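PDB 3WMR: proline iminopeptidase from Streptomyces halstedii, which acts as an amidohydrolase on polyketide substrates, with which it interacts through a hydrophobic tunnel, and probably has the proline-releasing aminopeptidase chemistry of its family. Local coordinates for residues G30-W35 with D80-G85; P56-D61 with M218-D223; Y62-T67 with P210-A215; G145-N150 with P257-I262. All blocks are in the same frame, centred on the assembly; numbering follows the deposited sequence.

Interaction 1: G30-W35 with D80-G85; sequences GQYRTW and DQLGNG
Near one margin of the central sheet of the alpha/beta hydrolase fold, strand 32-39 runs antiparallel to strand 76-80, and here the start of the first meets the end of the second and the turn that follows it. The backbone bond is Asp80 N to Trp35 O, 3.0 Å long with an N-H...O angle of 157°; the donor lies in the carbonyl plane. From here on the two segments meet through side chains. The Trp35 and Asp80 side chains run alongside each other in the same direction, with indole CE3 3.7 Å from Asp80 OD2 and the ring and carboxylate planes only 28° apart. Gly86 N binds the same OD2 and helps to hold the carboxylate in place. Close by, a CB on Gly85 would come within 2.1 Å of Asp80 OD2, a clash that its bare CA avoids.

Past Asp80 the chain enters a type II beta turn, Gln81 to Asn84, with Gly83 at the third position where this turn commonly has glycine. Leu82, at the second position, carries its CG anti to the backbone N (chi1 -175°) and brings its two methyls against strand residues: CD1 lies 3.7 Å from Tyr32 CB and 3.9 Å from Arg33 O, while CD2 approaches Tyr32 CD2 obliquely at 4.1 Å. Thr34 divides its branches, CG2 resting 3.7 Å from Asp80 O and OG1 bonding to Glu106 OE2 of helix 100-113. Glu106 OE1 also accepts from Leu82 N.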
loop_
_atom_site.group_PDB
_atom_site.type_symbol
_atom_site.label_atom_id
_atom_site.label_comp_id
_atom_site.label_asym_id
_atom_site.label_seq_id
_atom_site.Cartn_x
_atom_site.Cartn_y
_atom_site.Cartn_z
ATOM N N GLY A 30 19.536 -6.000 10.000
ATOM C CA GLY A 30 20.005 -6.625 11.223
ATOM C C GLY A 30 20.143 -8.123 11.019
ATOM O O GLY A 30 20.844 -8.582 10.116
ATOM N N GLN A 31 19.421 -8.872 11.843
ATOM C CA GLN A 31 19.447 -10.328 11.843
ATOM C C GLN A 31 18.751 -10.964 10.621
ATOM O O GLN A 31 18.953 -12.145 10.349
ATOM C CB GLN A 31 18.775 -10.799 13.137
ATOM C CG GLN A 31 18.717 -12.297 13.370
ATOM C CD GLN A 31 17.881 -12.641 14.586
ATOM O OE1 GLN A 31 17.637 -11.787 15.441
ATOM N NE2 GLN A 31 17.428 -13.890 14.666
ATOM N N TYR A 32 17.942 -10.192 9.892
ATOM C CA TYR A 32 17.095 -10.746 8.820
ATOM C C TYR A 32 17.466 -10.171 7.459
ATOM O O TYR A 32 18.390 -9.369 7.364
ATOM C CB TYR A 32 15.613 -10.480 9.127
ATOM C CG TYR A 32 15.233 -10.743 10.571
ATOM C CD1 TYR A 32 15.115 -12.046 11.055
ATOM C CD2 TYR A 32 14.995 -9.690 11.451
ATOM C CE1 TYR A 32 14.776 -12.292 12.372
ATOM C CE2 TYR A 32 14.644 -9.928 12.771
ATOM C CZ TYR A 32 14.538 -11.226 13.226
ATOM O OH TYR A 32 14.194 -11.461 14.546
ATOM N N ARG A 33 16.743 -10.590 6.419
ATOM C CA ARG A 33 16.969 -10.139 5.043
ATOM C C ARG A 33 15.731 -9.421 4.483
ATOM O O ARG A 33 14.598 -9.854 4.721
ATOM C CB ARG A 33 17.274 -11.335 4.138
ATOM C CG ARG A 33 18.348 -12.292 4.646
ATOM C CD ARG A 33 19.732 -11.666 4.676
ATOM N NE ARG A 33 20.149 -11.204 3.354
ATOM C CZ ARG A 33 21.306 -10.604 3.095
ATOM N NH1 ARG A 33 22.192 -10.403 4.063
ATOM N NH2 ARG A 33 21.580 -10.204 1.859
ATOM N N THR A 34 15.956 -8.346 3.724
ATOM C CA THR A 34 14.892 -7.644 2.994
ATOM C C THR A 34 15.131 -7.804 1.503
ATOM O O THR A 34 16.194 -7.435 1.014
ATOM C CB THR A 34 14.881 -6.134 3.311
ATOM O OG1 THR A 34 14.642 -5.932 4.705
ATOM C CG2 THR A 34 13.805 -5.404 2.503
ATOM N N TRP A 35 14.137 -8.317 0.783
ATOM C CA TRP A 35 14.237 -8.546 -0.660
ATOM C C TRP A 35 13.789 -7.332 -1.462
ATOM O O TRP A 35 12.762 -6.715 -1.153
ATOM C CB TRP A 35 13.381 -9.741 -1.078
ATOM C CG TRP A 35 13.545 -10.122 -2.525
ATOM C CD1 TRP A 35 14.446 -11.026 -3.044
ATOM C CD2 TRP A 35 12.805 -9.609 -3.641
ATOM N NE1 TRP A 35 14.312 -11.093 -4.414
ATOM C CE2 TRP A 35 13.307 -10.243 -4.804
ATOM C CE3 TRP A 35 11.768 -8.676 -3.774
ATOM C CZ2 TRP A 35 12.807 -9.967 -6.082
ATOM C CZ3 TRP A 35 11.272 -8.406 -5.038
ATOM C CH2 TRP A 35 11.798 -9.048 -6.184
ATOM N N ASP A 80 9.808 -6.284 -0.927
ATOM C CA ASP A 80 8.921 -7.015 -0.032
ATOM C C ASP A 80 9.315 -6.690 1.378
ATOM O O ASP A 80 10.453 -6.899 1.774
ATOM C CB ASP A 80 9.055 -8.522 -0.212
ATOM C CG ASP A 80 8.480 -9.011 -1.512
ATOM O OD1 ASP A 80 7.639 -8.316 -2.125
ATOM O OD2 ASP A 80 8.881 -10.110 -1.909
ATOM N N GLN A 81 8.367 -6.169 2.135
ATOM C CA GLN A 81 8.562 -5.897 3.548
ATOM C C GLN A 81 8.790 -7.180 4.359
ATOM O O GLN A 81 8.412 -8.275 3.948
ATOM C CB GLN A 81 7.376 -5.081 4.072
ATOM C CG GLN A 81 7.348 -3.691 3.450
ATOM C CD GLN A 81 5.994 -3.013 3.506
ATOM O OE1 GLN A 81 5.298 -3.064 4.520
ATOM N NE2 GLN A 81 5.642 -2.320 2.423
ATOM N N LEU A 82 9.432 -7.034 5.509
ATOM C CA LEU A 82 9.797 -8.192 6.329
ATOM C C LEU A 82 8.559 -8.973 6.715
ATOM O O LEU A 82 7.566 -8.390 7.128
ATOM C CB LEU A 82 10.519 -7.753 7.598
ATOM C CG LEU A 82 11.057 -8.870 8.501
ATOM C CD1 LEU A 82 12.232 -9.576 7.833
ATOM C CD2 LEU A 82 11.468 -8.321 9.861
ATOM N N GLY A 83 8.643 -10.294 6.596
ATOM C CA GLY A 83 7.568 -11.189 7.006
ATOM C C GLY A 83 6.902 -11.900 5.843
ATOM O O GLY A 83 6.234 -12.920 6.044
ATOM N N ASN A 84 7.061 -11.379 4.630
ATOM C CA ASN A 84 6.459 -12.032 3.459
ATOM C C ASN A 84 7.264 -11.864 2.175
ATOM O O ASN A 84 8.236 -11.114 2.132
ATOM C CB ASN A 84 5.015 -11.540 3.241
ATOM C CG ASN A 84 4.088 -12.644 2.750
ATOM O OD1 ASN A 84 4.481 -13.805 2.667
ATOM N ND2 ASN A 84 2.856 -12.285 2.430
ATOM N N GLY A 85 6.860 -12.585 1.133
ATOM C CA GLY A 85 7.558 -12.546 -0.144
ATOM C C GLY A 85 8.997 -13.022 -0.022
ATOM O O GLY A 85 9.282 -14.005 0.674
#

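Interaction 2: P56-D61 with M218-D223; sequences PGSTHD and MEIYND
Van der Waals packing carries most of the contact between the loop 56-61 and the last turn of helix 211-222. Ile220 has CG1 anti to its carbonyl carbon (chi1 -63°) and an extended tip, so that CG1 sits 3.5 Å from Gly57 O and CD1 reaches 4.0 Å from Ser58 CA. At the preceding helix residue, Thr59 and Glu219 cross at about a right angle: the methyl CG2 of Thr59 touches Glu219 CB at 3.6 Å, and the Glu219 chain bends at chi2 past it.

Of the polar contacts, the shortest is internal to the loop. Thr59 OG1, in the crowded position between backbone N and carbonyl carbon (chi1 64°), donates to the anti lone pair of Asp61 OD2 at 2.7 Å; it is also hydrogen-bonded to Thr216 OG1. Asp61 OD2 and Glu219 OE2 are 5.1 Å apart, a like-charge pair that may raise the proton affinity of one or both. An alanine in place of Thr59 would lose the methyl on Glu219 and the hydroxyl that bonds Asp61 and Thr216, and would probably loosen the loop against the helix.

A water links the backbones, 2.8 Å from Gly57 O and 3.0 Å from the O of Asp223, the first residue to leave helical geometry.

Pro56, preceded by a cis peptide bond, and Gly57 end the His-Gly-Gly-Pro-Gly motif of the S33 family, which follows strand 49-52. Pro56 packs on Val226 and Met230 of helix 225-230 and Ile220 on Tyr227, so the loop lies against two helices of the insertion between strands 143-149 and 258-263.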
loop_
_atom_site.group_PDB
_atom_site.type_symbol
_atom_site.label_atom_id
_atom_site.label_comp_id
_atom_site.label_asym_id
_atom_site.label_seq_id
_atom_site.Cartn_x
_atom_site.Cartn_y
_atom_site.Cartn_z
ATOM N N PRO A 56 -0.465 -4.232 6.115
ATOM C CA PRO A 56 0.862 -4.847 6.025
ATOM C C PRO A 56 0.771 -6.336 5.671
ATOM O O PRO A 56 -0.280 -6.949 5.877
ATOM C CB PRO A 56 1.428 -4.699 7.431
ATOM C CG PRO A 56 0.638 -3.633 8.098
ATOM C CD PRO A 56 -0.682 -3.534 7.391
ATOM N N GLY A 57 1.861 -6.900 5.151
ATOM C CA GLY A 57 1.936 -8.336 4.907
ATOM C C GLY A 57 1.558 -8.730 3.493
ATOM O O GLY A 57 1.373 -9.911 3.203
ATOM N N SER A 58 1.454 -7.738 2.616
ATOM C CA SER A 58 1.229 -7.987 1.209
ATOM C C SER A 58 2.617 -8.149 0.553
ATOM O O SER A 58 3.607 -8.393 1.252
ATOM C CB SER A 58 0.413 -6.837 0.625
ATOM O OG SER A 58 0.110 -7.061 -0.733
ATOM N N THR A 59 2.700 -8.062 -0.770
ATOM C CA THR A 59 3.982 -8.129 -1.443
ATOM C C THR A 59 4.022 -7.098 -2.561
ATOM O O THR A 59 3.007 -6.486 -2.890
ATOM C CB THR A 59 4.286 -9.547 -1.991
ATOM O OG1 THR A 59 3.322 -9.913 -3.002
ATOM C CG2 THR A 59 4.293 -10.580 -0.871
ATOM N N HIS A 60 5.203 -6.915 -3.137
ATOM C CA HIS A 60 5.413 -5.941 -4.214
ATOM C C HIS A 60 4.719 -6.314 -5.515
ATOM O O HIS A 60 4.562 -5.469 -6.398
ATOM C CB HIS A 60 6.901 -5.826 -4.550
ATOM C CG HIS A 60 7.396 -6.920 -5.455
ATOM N ND1 HIS A 60 7.715 -8.182 -4.998
ATOM C CD2 HIS A 60 7.589 -6.947 -6.796
ATOM C CE1 HIS A 60 8.090 -8.937 -6.017
ATOM N NE2 HIS A 60 8.017 -8.211 -7.119
ATOM N N ASP A 61 4.337 -7.583 -5.641
ATOM C CA ASP A 61 3.974 -8.171 -6.948
ATOM C C ASP A 61 2.857 -7.431 -7.664
ATOM O O ASP A 61 2.969 -7.144 -8.849
ATOM C CB ASP A 61 3.580 -9.652 -6.790
ATOM C CG ASP A 61 4.713 -10.500 -6.265
ATOM O OD1 ASP A 61 5.335 -11.231 -7.069
ATOM O OD2 ASP A 61 4.980 -10.437 -5.048
ATOM N N MET A 218 -2.018 -14.606 -3.347
ATOM C CA MET A 218 -1.555 -15.947 -2.981
ATOM C C MET A 218 -0.334 -15.936 -2.063
ATOM O O MET A 218 -0.136 -16.880 -1.300
ATOM C CB MET A 218 -1.260 -16.788 -4.232
ATOM C CG MET A 218 -2.509 -17.149 -5.048
ATOM S SD MET A 218 -3.807 -17.996 -4.111
ATOM C CE MET A 218 -2.899 -19.402 -3.460
ATOM N N GLU A 219 0.492 -14.891 -2.136
ATOM C CA GLU A 219 1.594 -14.745 -1.180
ATOM C C GLU A 219 1.051 -14.530 0.230
ATOM O O GLU A 219 1.633 -15.006 1.216
ATOM C CB GLU A 219 2.522 -13.598 -1.570
ATOM C CG GLU A 219 3.343 -13.840 -2.827
ATOM C CD GLU A 219 4.589 -14.687 -2.591
ATOM O OE1 GLU A 219 5.141 -14.700 -1.469
ATOM O OE2 GLU A 219 5.035 -15.342 -3.549
ATOM N N ILE A 220 -0.068 -13.820 0.324
ATOM C CA ILE A 220 -0.737 -13.599 1.608
ATOM C C ILE A 220 -1.315 -14.917 2.152
ATOM O O ILE A 220 -1.147 -15.256 3.337
ATOM C CB ILE A 220 -1.827 -12.519 1.478
ATOM C CG1 ILE A 220 -1.187 -11.170 1.094
ATOM C CG2 ILE A 220 -2.586 -12.370 2.788
ATOM C CD1 ILE A 220 -2.167 -10.070 0.749
ATOM N N TYR A 221 -1.990 -15.668 1.288
ATOM C CA TYR A 221 -2.486 -16.985 1.683
ATOM C C TYR A 221 -1.381 -17.885 2.220
ATOM O O TYR A 221 -1.581 -18.595 3.196
ATOM C CB TYR A 221 -3.159 -17.700 0.517
ATOM C CG TYR A 221 -3.505 -19.139 0.860
ATOM C CD1 TYR A 221 -4.627 -19.444 1.624
ATOM C CD2 TYR A 221 -2.684 -20.187 0.453
ATOM C CE1 TYR A 221 -4.934 -20.763 1.952
ATOM C CE2 TYR A 221 -2.982 -21.499 0.780
ATOM C CZ TYR A 221 -4.109 -21.785 1.526
ATOM O OH TYR A 221 -4.409 -23.106 1.854
ATOM N N ASN A 222 -0.227 -17.877 1.565
ATOM C CA ASN A 222 0.812 -18.847 1.900
ATOM C C ASN A 222 1.575 -18.491 3.164
ATOM O O ASN A 222 2.036 -19.385 3.854
ATOM C CB ASN A 222 1.746 -19.089 0.717
ATOM C CG ASN A 222 1.140 -20.043 -0.315
ATOM O OD1 ASN A 222 0.808 -21.206 -0.004
ATOM N ND2 ASN A 222 0.991 -19.561 -1.549
ATOM N N ASP A 223 1.707 -17.197 3.478
ATOM C CA ASP A 223 2.130 -16.799 4.831
ATOM C C ASP A 223 1.331 -15.591 5.314
ATOM O O ASP A 223 1.711 -14.447 5.074
ATOM C CB ASP A 223 3.631 -16.531 4.912
ATOM C CG ASP A 223 4.131 -16.451 6.352
ATOM O OD1 ASP A 223 3.295 -16.331 7.286
ATOM O OD2 ASP A 223 5.368 -16.492 6.555
HETATM O O HOH W 1 0.792 -11.612 5.341
#

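Interaction 3: Y62-T67 with P210-A215; sequences YLLAMT and PRDFAA
The Tyr62 ring carries Leu63 CG over one face, displaced toward the rim, while the Arg211 guanidinium is met at its edge. There Asp212 OD1 lies in the plane, 2.7 Å from NH2 in a salt bridge (156° at the hydrogen), and Leu64 CD1 also approaches NH2 near the plane at 3.9 Å. Tyr62 CB lies 3.5 Å from Asp212 O, and the ring carries OH to hydrogen bonds with Gln125 OE1 and Gly54 N.

The pairing joins a 3-10 segment, on the loop between strands 49-52 and 76-80, to the first turn of helix 211-222, in the helical insertion between strands 143-149 and 258-263. Asp212 straddles the join. Its CG stands anti to the carbonyl carbon, which sets OD2 3.7 Å from Leu64 CB, the two side chains crossing at about a right angle. Water fastens that oxygen to the 3-10 backbone: it donates to Asp212 OD2 at 3.2 Å and to Tyr62 O at 2.7 Å, and accepts from Ala65 N at 2.9 Å. An alanine replacing Asp212 would lose the salt bridge and one of the three grips on the water, and is likely to leave the Arg211 guanidinium less well fixed.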
loop_
_atom_site.group_PDB
_atom_site.type_symbol
_atom_site.label_atom_id
_atom_site.label_comp_id
_atom_site.label_asym_id
_atom_site.label_seq_id
_atom_site.Cartn_x
_atom_site.Cartn_y
_atom_site.Cartn_z
ATOM N N TYR A 62 1.781 -7.123 -6.949
ATOM C CA TYR A 62 0.643 -6.375 -7.530
ATOM C C TYR A 62 0.993 -4.945 -7.981
ATOM O O TYR A 62 0.202 -4.309 -8.670
ATOM C CB TYR A 62 -0.553 -6.354 -6.559
ATOM C CG TYR A 62 -0.452 -5.298 -5.453
ATOM C CD1 TYR A 62 0.380 -5.493 -4.363
ATOM C CD2 TYR A 62 -1.207 -4.119 -5.500
ATOM C CE1 TYR A 62 0.495 -4.540 -3.361
ATOM C CE2 TYR A 62 -1.107 -3.154 -4.478
ATOM C CZ TYR A 62 -0.245 -3.376 -3.419
ATOM O OH TYR A 62 -0.103 -2.454 -2.403
ATOM N N LEU A 63 2.165 -4.439 -7.585
ATOM C CA LEU A 63 2.625 -3.115 -8.014
ATOM C C LEU A 63 3.532 -3.160 -9.244
ATOM O O LEU A 63 4.068 -2.119 -9.638
ATOM C CB LEU A 63 3.355 -2.397 -6.862
ATOM C CG LEU A 63 2.494 -2.012 -5.662
ATOM C CD1 LEU A 63 3.334 -1.368 -4.574
ATOM C CD2 LEU A 63 1.370 -1.073 -6.062
ATOM N N LEU A 64 3.698 -4.337 -9.866
ATOM C CA LEU A 64 4.715 -4.515 -10.927
ATOM C C LEU A 64 4.435 -3.697 -12.187
ATOM O O LEU A 64 5.354 -3.322 -12.879
ATOM C CB LEU A 64 4.892 -5.995 -11.299
ATOM C CG LEU A 64 5.832 -6.782 -10.389
ATOM C CD1 LEU A 64 5.720 -8.284 -10.672
ATOM C CD2 LEU A 64 7.267 -6.301 -10.547
ATOM N N ALA A 65 3.178 -3.377 -12.437
ATOM C CA ALA A 65 2.788 -2.431 -13.490
ATOM C C ALA A 65 3.565 -1.119 -13.490
ATOM O O ALA A 65 3.797 -0.518 -14.537
ATOM C CB ALA A 65 1.310 -2.127 -13.363
ATOM N N MET A 66 3.973 -0.672 -12.311
ATOM C CA MET A 66 4.644 0.610 -12.170
ATOM C C MET A 66 6.084 0.661 -12.696
ATOM O O MET A 66 6.732 1.712 -12.636
ATOM C CB MET A 66 4.577 1.044 -10.701
ATOM C CG MET A 66 3.144 1.290 -10.261
ATOM S SD MET A 66 2.995 1.994 -8.603
ATOM C CE MET A 66 3.944 3.495 -8.805
ATOM N N THR A 67 6.595 -0.460 -13.206
ATOM C CA THR A 67 7.812 -0.432 -14.031
ATOM C C THR A 67 7.620 0.431 -15.283
ATOM O O THR A 67 8.591 0.818 -15.904
ATOM C CB THR A 67 8.252 -1.837 -14.481
ATOM O OG1 THR A 67 7.172 -2.466 -15.167
ATOM C CG2 THR A 67 8.666 -2.702 -13.279
ATOM N N PRO A 210 -6.105 -9.599 -12.426
ATOM C CA PRO A 210 -4.783 -9.495 -13.035
ATOM C C PRO A 210 -3.804 -10.435 -12.333
ATOM O O PRO A 210 -3.892 -10.610 -11.122
ATOM C CB PRO A 210 -4.396 -8.032 -12.781
ATOM C CG PRO A 210 -5.694 -7.308 -12.711
ATOM C CD PRO A 210 -6.656 -8.272 -12.082
ATOM N N ARG A 211 -2.898 -11.052 -13.083
ATOM C CA ARG A 211 -1.927 -11.983 -12.491
ATOM C C ARG A 211 -1.134 -11.346 -11.340
ATOM O O ARG A 211 -0.877 -11.978 -10.299
ATOM C CB ARG A 211 -0.940 -12.465 -13.547
ATOM C CG ARG A 211 -0.030 -13.587 -13.061
ATOM C CD ARG A 211 1.385 -13.408 -13.582
ATOM N NE ARG A 211 2.061 -12.328 -12.883
ATOM C CZ ARG A 211 2.853 -12.465 -11.819
ATOM N NH1 ARG A 211 3.106 -13.662 -11.299
ATOM N NH2 ARG A 211 3.400 -11.378 -11.270
ATOM N N ASP A 212 -0.711 -10.105 -11.550
ATOM C CA ASP A 212 0.030 -9.393 -10.525
ATOM C C ASP A 212 -0.782 -9.275 -9.232
ATOM O O ASP A 212 -0.223 -9.412 -8.144
ATOM C CB ASP A 212 0.468 -8.012 -11.040
ATOM C CG ASP A 212 1.542 -8.103 -12.114
ATOM O OD1 ASP A 212 2.222 -9.149 -12.201
ATOM O OD2 ASP A 212 1.709 -7.126 -12.869
ATOM N N PHE A 213 -2.087 -9.031 -9.353
ATOM C CA PHE A 213 -2.971 -8.945 -8.177
ATOM C C PHE A 213 -3.101 -10.332 -7.523
ATOM O O PHE A 213 -2.914 -10.485 -6.304
ATOM C CB PHE A 213 -4.341 -8.354 -8.555
ATOM C CG PHE A 213 -5.259 -8.122 -7.370
ATOM C CD1 PHE A 213 -5.214 -6.924 -6.657
ATOM C CD2 PHE A 213 -6.137 -9.110 -6.944
ATOM C CE1 PHE A 213 -6.027 -6.720 -5.543
ATOM C CE2 PHE A 213 -6.959 -8.905 -5.838
ATOM C CZ PHE A 213 -6.900 -7.706 -5.137
ATOM N N ALA A 214 -3.360 -11.353 -8.345
ATOM C CA ALA A 214 -3.446 -12.723 -7.861
ATOM C C ALA A 214 -2.132 -13.177 -7.218
ATOM O O ALA A 214 -2.134 -13.821 -6.144
ATOM C CB ALA A 214 -3.834 -13.653 -8.997
ATOM N N ALA A 215 -1.010 -12.817 -7.845
ATOM C CA ALA A 215 0.290 -13.186 -7.307
ATOM C C ALA A 215 0.418 -12.748 -5.849
ATOM O O ALA A 215 0.763 -13.555 -4.977
ATOM C CB ALA A 215 1.411 -12.607 -8.144
HETATM O O HOH W 2 0.739 -4.527 -11.311
#

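Interaction 4: G145-N150 with P257-I262; sequences GLVVAN and PTMVLI
Thr258 lies near the start of the parallel pairing of strands 143-149 and 258-263, and its side chain can be traced along Leu146. CB stands 3.8 Å from Leu146 O. From it the hydroxyl turns anti to the carbonyl carbon (chi1 -61°), where OG1 lies 4.0 Å from Leu146 CB and is hydrogen-bonded to Val256 O. The other branch, CG2, anti to the backbone N, lies 3.5 Å from Leu146 O and 4.1 Å from Leu146 CD2, so the threonine and leucine lie side by side and point the same way.

The short strand segments run 14° from exactly parallel and are joined by five backbone bonds. The 145-150 side donates from Leu146, Val148 and Asn150, and the other side from Met259 and Leu261, the regular alternation of a parallel ladder. Asn150 N to Leu261 O, at 2.8 Å, is the shortest. Leu261 N to Val148 O, at 3.2 Å, is looser, its donor 31° out of the carbonyl plane.

On the face with Thr258, Val148 CG2 meets Val260 CG2 at 3.8 Å, and Val260 packs on helix 270-279. On the other face Met259 extends and then bends at chi3, bringing CE 4.1 Å from Val147 CG1, while Met259 and Leu261 touch Val306 of helix 300-312. Asn150, just past strand 143-149, lies beside the predicted active-site residues Asp266 and His293.

The N-H and C=O groups facing each other across the pair satisfy one another between two aliphatic layers, while those of Val147 and Ala149 bond toward strand 120-125.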
loop_
_atom_site.group_PDB
_atom_site.type_symbol
_atom_site.label_atom_id
_atom_site.label_comp_id
_atom_site.label_asym_id
_atom_site.label_seq_id
_atom_site.Cartn_x
_atom_site.Cartn_y
_atom_site.Cartn_z
ATOM N N GLY A 145 9.487 13.906 -2.510
ATOM C CA GLY A 145 8.047 13.910 -2.684
ATOM C C GLY A 145 7.445 12.637 -2.127
ATOM O O GLY A 145 8.129 11.630 -1.992
ATOM N N LEU A 146 6.163 12.688 -1.808
ATOM C CA LEU A 146 5.432 11.542 -1.287
ATOM C C LEU A 146 4.140 11.374 -2.050
ATOM O O LEU A 146 3.359 12.328 -2.187
ATOM C CB LEU A 146 5.073 11.742 0.188
ATOM C CG LEU A 146 4.094 10.747 0.837
ATOM C CD1 LEU A 146 4.678 9.344 0.893
ATOM C CD2 LEU A 146 3.731 11.245 2.248
ATOM N N VAL A 147 3.882 10.154 -2.494
ATOM C CA VAL A 147 2.560 9.806 -2.991
ATOM C C VAL A 147 1.900 8.817 -2.025
ATOM O O VAL A 147 2.495 7.817 -1.628
ATOM C CB VAL A 147 2.603 9.204 -4.393
ATOM C CG1 VAL A 147 1.183 8.979 -4.916
ATOM C CG2 VAL A 147 3.391 10.119 -5.318
ATOM N N VAL A 148 0.677 9.138 -1.635
ATOM C CA VAL A 148 -0.146 8.255 -0.831
ATOM C C VAL A 148 -1.343 7.866 -1.699
ATOM O O VAL A 148 -2.264 8.663 -1.918
ATOM C CB VAL A 148 -0.575 8.881 0.523
ATOM C CG1 VAL A 148 0.656 9.168 1.362
ATOM C CG2 VAL A 148 -1.412 10.137 0.328
ATOM N N ALA A 149 -1.270 6.633 -2.205
ATOM C CA ALA A 149 -2.195 6.093 -3.171
ATOM C C ALA A 149 -3.090 5.050 -2.520
ATOM O O ALA A 149 -2.585 4.070 -1.984
ATOM C CB ALA A 149 -1.414 5.445 -4.309
ATOM N N ASN A 150 -4.410 5.259 -2.574
ATOM C CA ASN A 150 -5.382 4.288 -2.063
ATOM C C ASN A 150 -5.130 4.016 -0.596
ATOM O O ASN A 150 -5.254 2.889 -0.112
ATOM C CB ASN A 150 -5.326 2.991 -2.871
ATOM C CG ASN A 150 -5.161 3.251 -4.355
ATOM O OD1 ASN A 150 -6.063 3.783 -5.007
ATOM N ND2 ASN A 150 -4.010 2.936 -4.877
ATOM N N PRO A 257 6.197 18.053 -1.280
ATOM C CA PRO A 257 4.957 18.016 -2.012
ATOM C C PRO A 257 4.411 16.581 -2.050
ATOM O O PRO A 257 5.124 15.626 -2.403
ATOM C CB PRO A 257 5.333 18.524 -3.415
ATOM C CG PRO A 257 6.793 18.783 -3.403
ATOM C CD PRO A 257 7.370 18.218 -2.152
ATOM N N THR A 258 3.145 16.469 -1.680
ATOM C CA THR A 258 2.478 15.207 -1.484
ATOM C C THR A 258 1.314 15.105 -2.456
ATOM O O THR A 258 0.633 16.108 -2.731
ATOM C CB THR A 258 1.998 15.085 -0.022
ATOM O OG1 THR A 258 3.137 15.138 0.853
ATOM C CG2 THR A 258 1.241 13.765 0.199
ATOM N N MET A 259 1.091 13.908 -3.003
ATOM C CA MET A 259 -0.076 13.684 -3.872
ATOM C C MET A 259 -0.963 12.583 -3.283
ATOM O O MET A 259 -0.463 11.498 -2.957
ATOM C CB MET A 259 0.321 13.302 -5.307
ATOM C CG MET A 259 -0.890 13.073 -6.206
ATOM S SD MET A 259 -0.590 12.904 -7.989
ATOM C CE MET A 259 0.680 11.648 -7.957
ATOM N N VAL A 260 -2.262 12.878 -3.144
ATOM C CA VAL A 260 -3.256 11.881 -2.774
ATOM C C VAL A 260 -3.906 11.383 -4.055
ATOM O O VAL A 260 -4.426 12.188 -4.828
ATOM C CB VAL A 260 -4.341 12.459 -1.855
ATOM C CG1 VAL A 260 -5.417 11.413 -1.564
ATOM C CG2 VAL A 260 -3.719 12.979 -0.561
ATOM N N LEU A 261 -3.852 10.073 -4.275
ATOM C CA LEU A 261 -4.384 9.458 -5.481
ATOM C C LEU A 261 -5.252 8.299 -5.048
ATOM O O LEU A 261 -4.762 7.364 -4.412
ATOM C CB LEU A 261 -3.253 8.962 -6.384
ATOM C CG LEU A 261 -3.649 8.459 -7.789
ATOM C CD1 LEU A 261 -2.512 8.745 -8.757
ATOM C CD2 LEU A 261 -4.000 6.978 -7.822
ATOM N N ILE A 262 -6.539 8.373 -5.382
ATOM C CA ILE A 262 -7.477 7.307 -5.085
ATOM C C ILE A 262 -8.303 7.028 -6.327
ATOM O O ILE A 262 -8.285 7.811 -7.306
ATOM C CB ILE A 262 -8.409 7.658 -3.895
ATOM C CG1 ILE A 262 -9.221 8.922 -4.208
ATOM C CG2 ILE A 262 -7.614 7.872 -2.606
ATOM C CD1 ILE A 262 -10.322 9.202 -3.216
#

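In the fold
Interactions 1 and 2 touch directly: Asp80 OD1 lies 2.9 Å from His60 ND1 and Asn84 ND2 lies 2.9 Å from Gly57 O, both probable hydrogen bonds. Interactions 2 and 3 share helix 211-222 and adjoin where Asp61 CB packs on Ala215 CB at 3.9 Å. Together 2 and 3 bring one loop under one helix beside the predicted catalytic residues, the Tyr62 side chain being about 5 Å from that of Ser126. Interaction 4 stands apart, its centre about 19 Å from that of interaction 3, yet it reaches the same site through the sheet: the Asn150 side chain is about 3 Å from that of Asp266, the predicted acid.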